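Local coordinates for Card1 endonuclease domain-containing protein (Vibrio cholerae, PDB 1XMX) that is of unknown function but probably binds nucleic acid, its C-terminal part belonging to the Card1-like endonuclease family of the PDDEXK clan, at residues Thr19-Arg25 and Thr136-Ile142; Glu119-Asp123 and Val300-Leu304. One frame throughout, in Å; residues are numbered along the deposited sequence.

Interaction 1 of 2, residues Thr19-Arg25 and Thr136-Ile142; sequences TPLLDHR and TQVQDRI
Asp-23 and Gln-139 stack across each other, carboxylate and amide planes 16° apart, where the end of helix 15-22 meets the chain leaving edge strand 136-137 of the alpha/beta N-terminal sheet, which is mostly parallel but antiparallel at this edge. The Asp-23 carboxylate organises its side of the joint through an Asx turn: OD1 takes the backbone N of Arg-25 with its anti lone pair, while the Arg-25 guanidinium closes side-on, NE to OD1 and NH2 to OD2. The salt bridge between Arg-25 NH2 and Asp-23 OD2 is 2.9 Å long and nearly straight, at the syn lone pair. The backbone N of Gln-139 reaches Asp-23 OD2 over 2.9 Å from above the carboxylate plane, so both oxygens accept two bonds. A bend at chi3 (-61°) of Arg-25 turns its guanidinium back to this carboxylate and brings NH2 within 2.7 Å of Gln-137 O. Beyond the stack the extended Gln-139 delivers OE1 to three donors, none in the carbonyl plane: the backbone N of His-24, 2.9 Å away, over one face, and NE and NH2 of Arg-141 over the other. Held by those two bonds, the Arg-141 guanidinium lies flat on the His-24 ring, centres 3.5 Å apart and planes at 6°. Deeper in, Leu-22 CD1 packs on Ile-142 CB at 3.8 Å, and Thr-19 crosses Val-138 at about a right angle. Pro-20 and Val-138 both rest on Val-118 of strand 115-118. Two waters complete the joint: one links Arg-25 NH1 to Gln-137 N, and the other donates to both carbonyls it bridges, Thr-19 O at 2.6 Å and Gln-139 O at 2.9 Å.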
loop_
_atom_site.group_PDB
_atom_site.type_symbol
_atom_site.label_atom_id
_atom_site.label_comp_id
_atom_site.label_asym_id
_atom_site.label_seq_id
_atom_site.Cartn_x
_atom_site.Cartn_y
_atom_site.Cartn_z
ATOM N N THR A 19 1.648 1.739 -15.072
ATOM C CA THR A 19 0.241 1.312 -15.081
ATOM C C THR A 19 -0.480 1.295 -16.470
ATOM O O THR A 19 -1.301 0.429 -16.704
ATOM C CB THR A 19 -0.572 2.020 -13.992
ATOM O OG1 THR A 19 -0.549 3.429 -14.199
ATOM C CG2 THR A 19 0.021 1.733 -12.591
ATOM N N PRO A 20 -0.224 2.288 -17.360
ATOM C CA PRO A 20 -0.696 2.151 -18.721
ATOM C C PRO A 20 -0.274 0.854 -19.438
ATOM O O PRO A 20 -1.074 0.296 -20.224
ATOM C CB PRO A 20 -0.080 3.371 -19.423
ATOM C CG PRO A 20 0.044 4.417 -18.267
ATOM C CD PRO A 20 0.451 3.596 -17.129
ATOM N N LEU A 21 0.935 0.369 -19.192
ATOM C CA LEU A 21 1.372 -0.893 -19.836
ATOM C C LEU A 21 0.769 -2.137 -19.221
ATOM O O LEU A 21 0.808 -3.191 -19.823
ATOM C CB LEU A 21 2.915 -0.987 -19.808
ATOM C CG LEU A 21 3.643 0.112 -20.655
ATOM C CD1 LEU A 21 5.051 0.234 -20.205
ATOM C CD2 LEU A 21 3.575 -0.165 -22.189
ATOM N N LEU A 22 0.270 -2.048 -17.988
ATOM C CA LEU A 22 -0.388 -3.179 -17.364
ATOM C C LEU A 22 -1.885 -3.300 -17.703
ATOM O O LEU A 22 -2.539 -4.322 -17.372
ATOM C CB LEU A 22 -0.173 -3.149 -15.826
ATOM C CG LEU A 22 1.259 -3.079 -15.289
ATOM C CD1 LEU A 22 1.259 -3.135 -13.782
ATOM C CD2 LEU A 22 2.154 -4.213 -15.872
ATOM N N ASP A 23 -2.438 -2.234 -18.290
ATOM C CA ASP A 23 -3.863 -2.139 -18.594
ATOM C C ASP A 23 -3.977 -3.111 -19.743
ATOM O O ASP A 23 -3.192 -3.065 -20.697
ATOM C CB ASP A 23 -4.151 -0.704 -19.109
ATOM C CG ASP A 23 -5.592 -0.425 -19.341
ATOM O OD1 ASP A 23 -6.303 -1.181 -20.041
ATOM O OD2 ASP A 23 -6.080 0.548 -18.756
ATOM N N HIS A 24 -4.975 -3.970 -19.710
ATOM C CA HIS A 24 -5.123 -4.974 -20.782
ATOM C C HIS A 24 -5.472 -4.356 -22.121
ATOM O O HIS A 24 -5.350 -5.040 -23.154
ATOM C CB HIS A 24 -6.252 -5.954 -20.426
ATOM C CG HIS A 24 -5.929 -6.844 -19.269
ATOM N ND1 HIS A 24 -6.750 -7.880 -18.873
ATOM C CD2 HIS A 24 -4.869 -6.862 -18.434
ATOM C CE1 HIS A 24 -6.213 -8.488 -17.828
ATOM N NE2 HIS A 24 -5.064 -7.895 -17.554
ATOM N N ARG A 25 -5.964 -3.112 -22.117
ATOM C CA ARG A 25 -6.376 -2.465 -23.382
ATOM C C ARG A 25 -5.215 -1.886 -24.188
ATOM O O ARG A 25 -5.368 -1.604 -25.369
ATOM C CB ARG A 25 -7.444 -1.403 -23.132
ATOM C CG ARG A 25 -8.712 -1.977 -22.489
ATOM C CD ARG A 25 -9.623 -0.867 -21.977
ATOM N NE ARG A 25 -8.906 -0.092 -20.965
ATOM C CZ ARG A 25 -9.437 0.914 -20.276
ATOM N NH1 ARG A 25 -10.689 1.290 -20.547
ATOM N NH2 ARG A 25 -8.720 1.544 -19.329
ATOM N N THR A 136 -9.563 7.390 -20.890
ATOM C CA THR A 136 -10.089 6.200 -20.236
ATOM C C THR A 136 -9.525 6.156 -18.812
ATOM O O THR A 136 -8.519 6.808 -18.488
ATOM C CB THR A 136 -9.686 4.902 -21.005
ATOM O OG1 THR A 136 -8.279 4.867 -21.158
ATOM C CG2 THR A 136 -10.244 4.895 -22.408
ATOM N N GLN A 137 -10.147 5.357 -17.972
ATOM C CA GLN A 137 -9.702 5.226 -16.600
ATOM C C GLN A 137 -8.645 4.107 -16.644
ATOM O O GLN A 137 -8.890 3.058 -17.156
ATOM C CB GLN A 137 -10.930 4.864 -15.746
ATOM C CG GLN A 137 -10.666 4.321 -14.370
ATOM C CD GLN A 137 -9.818 5.266 -13.529
ATOM O OE1 GLN A 137 -8.861 4.839 -12.890
ATOM N NE2 GLN A 137 -10.197 6.545 -13.509
ATOM N N VAL A 138 -7.437 4.330 -16.164
ATOM C CA VAL A 138 -6.441 3.252 -16.202
ATOM C C VAL A 138 -6.859 2.053 -15.372
ATOM O O VAL A 138 -7.335 2.222 -14.260
ATOM C CB VAL A 138 -5.096 3.761 -15.723
ATOM C CG1 VAL A 138 -4.057 2.602 -15.724
ATOM C CG2 VAL A 138 -4.646 4.957 -16.657
ATOM N N GLN A 139 -6.707 0.831 -15.896
ATOM C CA GLN A 139 -7.179 -0.322 -15.126
ATOM C C GLN A 139 -6.286 -0.449 -13.906
ATOM O O GLN A 139 -5.180 0.104 -13.898
ATOM C CB GLN A 139 -7.084 -1.597 -15.960
ATOM C CG GLN A 139 -8.043 -1.590 -17.136
ATOM C CD GLN A 139 -8.037 -2.894 -17.872
ATOM O OE1 GLN A 139 -7.117 -3.687 -17.740
ATOM N NE2 GLN A 139 -9.094 -3.147 -18.619
ATOM N N ASP A 140 -6.727 -1.256 -12.938
ATOM C CA ASP A 140 -6.107 -1.409 -11.641
ATOM C C ASP A 140 -5.477 -2.785 -11.558
ATOM O O ASP A 140 -6.129 -3.738 -11.185
ATOM C CB ASP A 140 -7.189 -1.228 -10.565
ATOM C CG ASP A 140 -7.786 0.190 -10.587
ATOM O OD1 ASP A 140 -6.973 1.068 -10.861
ATOM O OD2 ASP A 140 -9.020 0.413 -10.382
ATOM N N ARG A 141 -4.197 -2.880 -11.903
ATOM C CA ARG A 141 -3.499 -4.156 -12.112
ATOM C C ARG A 141 -2.238 -4.321 -11.271
ATOM O O ARG A 141 -1.898 -5.423 -10.852
ATOM C CB ARG A 141 -3.073 -4.273 -13.581
ATOM C CG ARG A 141 -4.241 -4.258 -14.606
ATOM C CD ARG A 141 -5.159 -5.378 -14.388
ATOM N NE ARG A 141 -6.192 -5.353 -15.421
ATOM C CZ ARG A 141 -7.212 -6.198 -15.481
ATOM N NH1 ARG A 141 -7.361 -7.121 -14.538
ATOM N NH2 ARG A 141 -8.090 -6.105 -16.489
ATOM N N ILE A 142 -1.494 -3.247 -11.085
ATOM C CA ILE A 142 -0.262 -3.279 -10.279
ATOM C C ILE A 142 -0.515 -3.812 -8.861
ATOM O O ILE A 142 -1.576 -3.569 -8.249
ATOM C CB ILE A 142 0.437 -1.877 -10.293
ATOM C CG1 ILE A 142 1.945 -1.994 -10.025
ATOM C CG2 ILE A 142 -0.256 -0.849 -9.367
ATOM C CD1 ILE A 142 2.512 -0.694 -9.609
HETATM O O HOH W 1 -2.867 -1.012 -15.250
HETATM O O HOH W 2 -12.331 3.654 -19.260
#

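Interaction 2 of 2, residues Glu119-Asp123 and Val300-Leu304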
loop_
_atom_site.group_PDB
_atom_site.type_symbol
_atom_site.label_atom_id
_atom_site.label_comp_id
_atom_site.label_asym_id
_atom_site.label_seq_id
_atom_site.Cartn_x
_atom_site.Cartn_y
_atom_site.Cartn_z
ATOM N N GLU A 119 -3.597 11.543 -15.091
ATOM C CA GLU A 119 -3.784 12.485 -14.055
ATOM C C GLU A 119 -3.710 11.682 -12.723
ATOM O O GLU A 119 -4.396 10.660 -12.552
ATOM C CB GLU A 119 -5.131 13.191 -14.285
ATOM C CG GLU A 119 -5.258 14.478 -13.492
ATOM C CD GLU A 119 -5.688 14.276 -12.043
ATOM O OE1 GLU A 119 -6.777 13.666 -11.873
ATOM O OE2 GLU A 119 -5.021 14.842 -11.105
ATOM N N PRO A 120 -2.821 12.088 -11.811
ATOM C CA PRO A 120 -2.534 11.170 -10.721
ATOM C C PRO A 120 -3.731 11.052 -9.743
ATOM O O PRO A 120 -3.907 10.017 -9.111
ATOM C CB PRO A 120 -1.286 11.813 -10.031
ATOM C CG PRO A 120 -1.432 13.348 -10.338
ATOM C CD PRO A 120 -2.029 13.341 -11.746
ATOM N N ASN A 121 -4.543 12.091 -9.616
ATOM C CA ASN A 121 -5.682 12.032 -8.699
ATOM C C ASN A 121 -6.849 11.167 -9.224
ATOM O O ASN A 121 -7.341 10.247 -8.518
ATOM C CB ASN A 121 -6.045 13.468 -8.251
ATOM C CG ASN A 121 -4.805 14.202 -7.640
ATOM O OD1 ASN A 121 -4.409 13.964 -6.493
ATOM N ND2 ASN A 121 -4.148 15.016 -8.452
ATOM N N SER A 122 -7.228 11.373 -10.482
ATOM C CA SER A 122 -8.413 10.694 -11.011
ATOM C C SER A 122 -8.050 9.312 -11.465
ATOM O O SER A 122 -8.905 8.388 -11.430
ATOM C CB SER A 122 -9.015 11.494 -12.153
ATOM O OG SER A 122 -8.046 11.611 -13.179
ATOM N N ASP A 123 -6.774 9.170 -11.817
ATOM C CA ASP A 123 -6.189 8.036 -12.562
ATOM C C ASP A 123 -6.676 7.933 -14.018
ATOM O O ASP A 123 -6.556 6.882 -14.620
ATOM C CB ASP A 123 -6.304 6.677 -11.775
ATOM C CG ASP A 123 -5.189 5.695 -12.105
ATOM O OD1 ASP A 123 -3.944 6.055 -12.263
ATOM O OD2 ASP A 123 -5.499 4.520 -12.209
ATOM N N VAL A 300 -5.242 0.643 -4.283
ATOM C CA VAL A 300 -6.572 1.021 -4.674
ATOM C C VAL A 300 -6.450 2.122 -5.699
ATOM O O VAL A 300 -5.809 3.109 -5.430
ATOM C CB VAL A 300 -7.358 1.621 -3.483
ATOM C CG1 VAL A 300 -8.795 1.886 -3.871
ATOM C CG2 VAL A 300 -7.202 0.679 -2.209
ATOM N N ASN A 301 -7.102 1.953 -6.861
ATOM C CA ASN A 301 -6.994 2.883 -7.948
ATOM C C ASN A 301 -5.528 3.203 -8.229
ATOM O O ASN A 301 -5.165 4.383 -8.412
ATOM C CB ASN A 301 -7.832 4.148 -7.747
ATOM C CG ASN A 301 -7.995 4.931 -9.074
ATOM O OD1 ASN A 301 -8.020 4.339 -10.124
ATOM N ND2 ASN A 301 -8.109 6.235 -9.003
ATOM N N ASN A 302 -4.710 2.147 -8.248
ATOM C CA ASN A 302 -3.292 2.254 -8.530
ATOM C C ASN A 302 -2.491 3.118 -7.527
ATOM O O ASN A 302 -1.359 3.483 -7.837
ATOM C CB ASN A 302 -3.039 2.739 -9.966
ATOM C CG ASN A 302 -3.458 1.725 -11.003
ATOM O OD1 ASN A 302 -3.126 0.532 -10.908
ATOM N ND2 ASN A 302 -4.219 2.183 -12.004
ATOM N N LYS A 303 -3.090 3.454 -6.360
ATOM C CA LYS A 303 -2.411 4.166 -5.258
ATOM C C LYS A 303 -2.195 3.227 -4.024
ATOM O O LYS A 303 -3.148 2.555 -3.554
ATOM C CB LYS A 303 -3.258 5.333 -4.822
ATOM C CG LYS A 303 -3.689 6.212 -5.912
ATOM C CD LYS A 303 -4.652 7.290 -5.442
ATOM C CE LYS A 303 -5.201 7.971 -6.671
ATOM N NZ LYS A 303 -6.088 9.038 -6.294
ATOM N N LEU A 304 -0.968 3.204 -3.485
ATOM C CA LEU A 304 -0.658 2.346 -2.291
ATOM C C LEU A 304 -1.374 2.908 -1.087
ATOM O O LEU A 304 -1.276 4.109 -0.824
ATOM C CB LEU A 304 0.843 2.312 -2.010
ATOM C CG LEU A 304 1.287 1.381 -0.873
ATOM C CD1 LEU A 304 1.153 -0.133 -1.274
ATOM C CD2 LEU A 304 2.685 1.729 -0.414
HETATM O O HOH W 3 -3.825 11.363 -5.521
#
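Asp-123 and Asn-302 make the tight, buried part of this contact: Asn-302 ND2 meets Asp-123 OD2 at 2.7 Å on the syn side of the carboxylate, near the amide's own plane, with the two planes 66° apart. Asn-301 and Asn-302 form the corner of a type I' beta turn, the two-residue loop of a beta hairpin. With CG anti to the backbone N (chi1 -165°), Asn-301 reaches alongside Asp-123, its amide at 85° to the carboxylate. Its ND2 bonds weakly to Ser-122 O; the stronger partner is Ala-382 O. The other end is looser, with Asn-121 exposed. There the extended Lys-303 stretches to the helically twisted but irregularly bonded loop at 120-122, setting NZ 2.8 Å from Asn-121 O. NZ also binds Ala-382 O, and weakly a water held by Asn-121 OD1. Glu-119 braces that loop, OE1 holding N and OG of Ser-122, and OE2 holding N and ND2 of Asn-121. The loop connecting strands 115-118 and 124-129 thus faces the hairpin of strands 288-300 and 303-310, with Pro-120 against Arg-16 and Asn-302 against Thr-19 of helix 15-22.

Interaction 1 ties the end of helix 15-22 to the chain beyond the edge strand of the N-terminal sheet, whereas interaction 2 joins that region to the hairpin at 300-304, part of the Card1-like endonuclease domain. Both lie at the same edge of the sheet, one around strand 136-137, the other at the loop before strand 124-129. Val-138 and Asp-123 are backbone partners, and Asn-302 ND2 binds Gln-139 O as well as the Asp-123 carboxylate. Interaction 1, the larger (578 against 226 Å²), grades from a buried apolar floor through the buried Asp-23 carboxylate to exposed His-24 and Arg-25. Interaction 2 lacks such a floor; amides, a carboxylate, a lysine and main-chain carbonyls carry it.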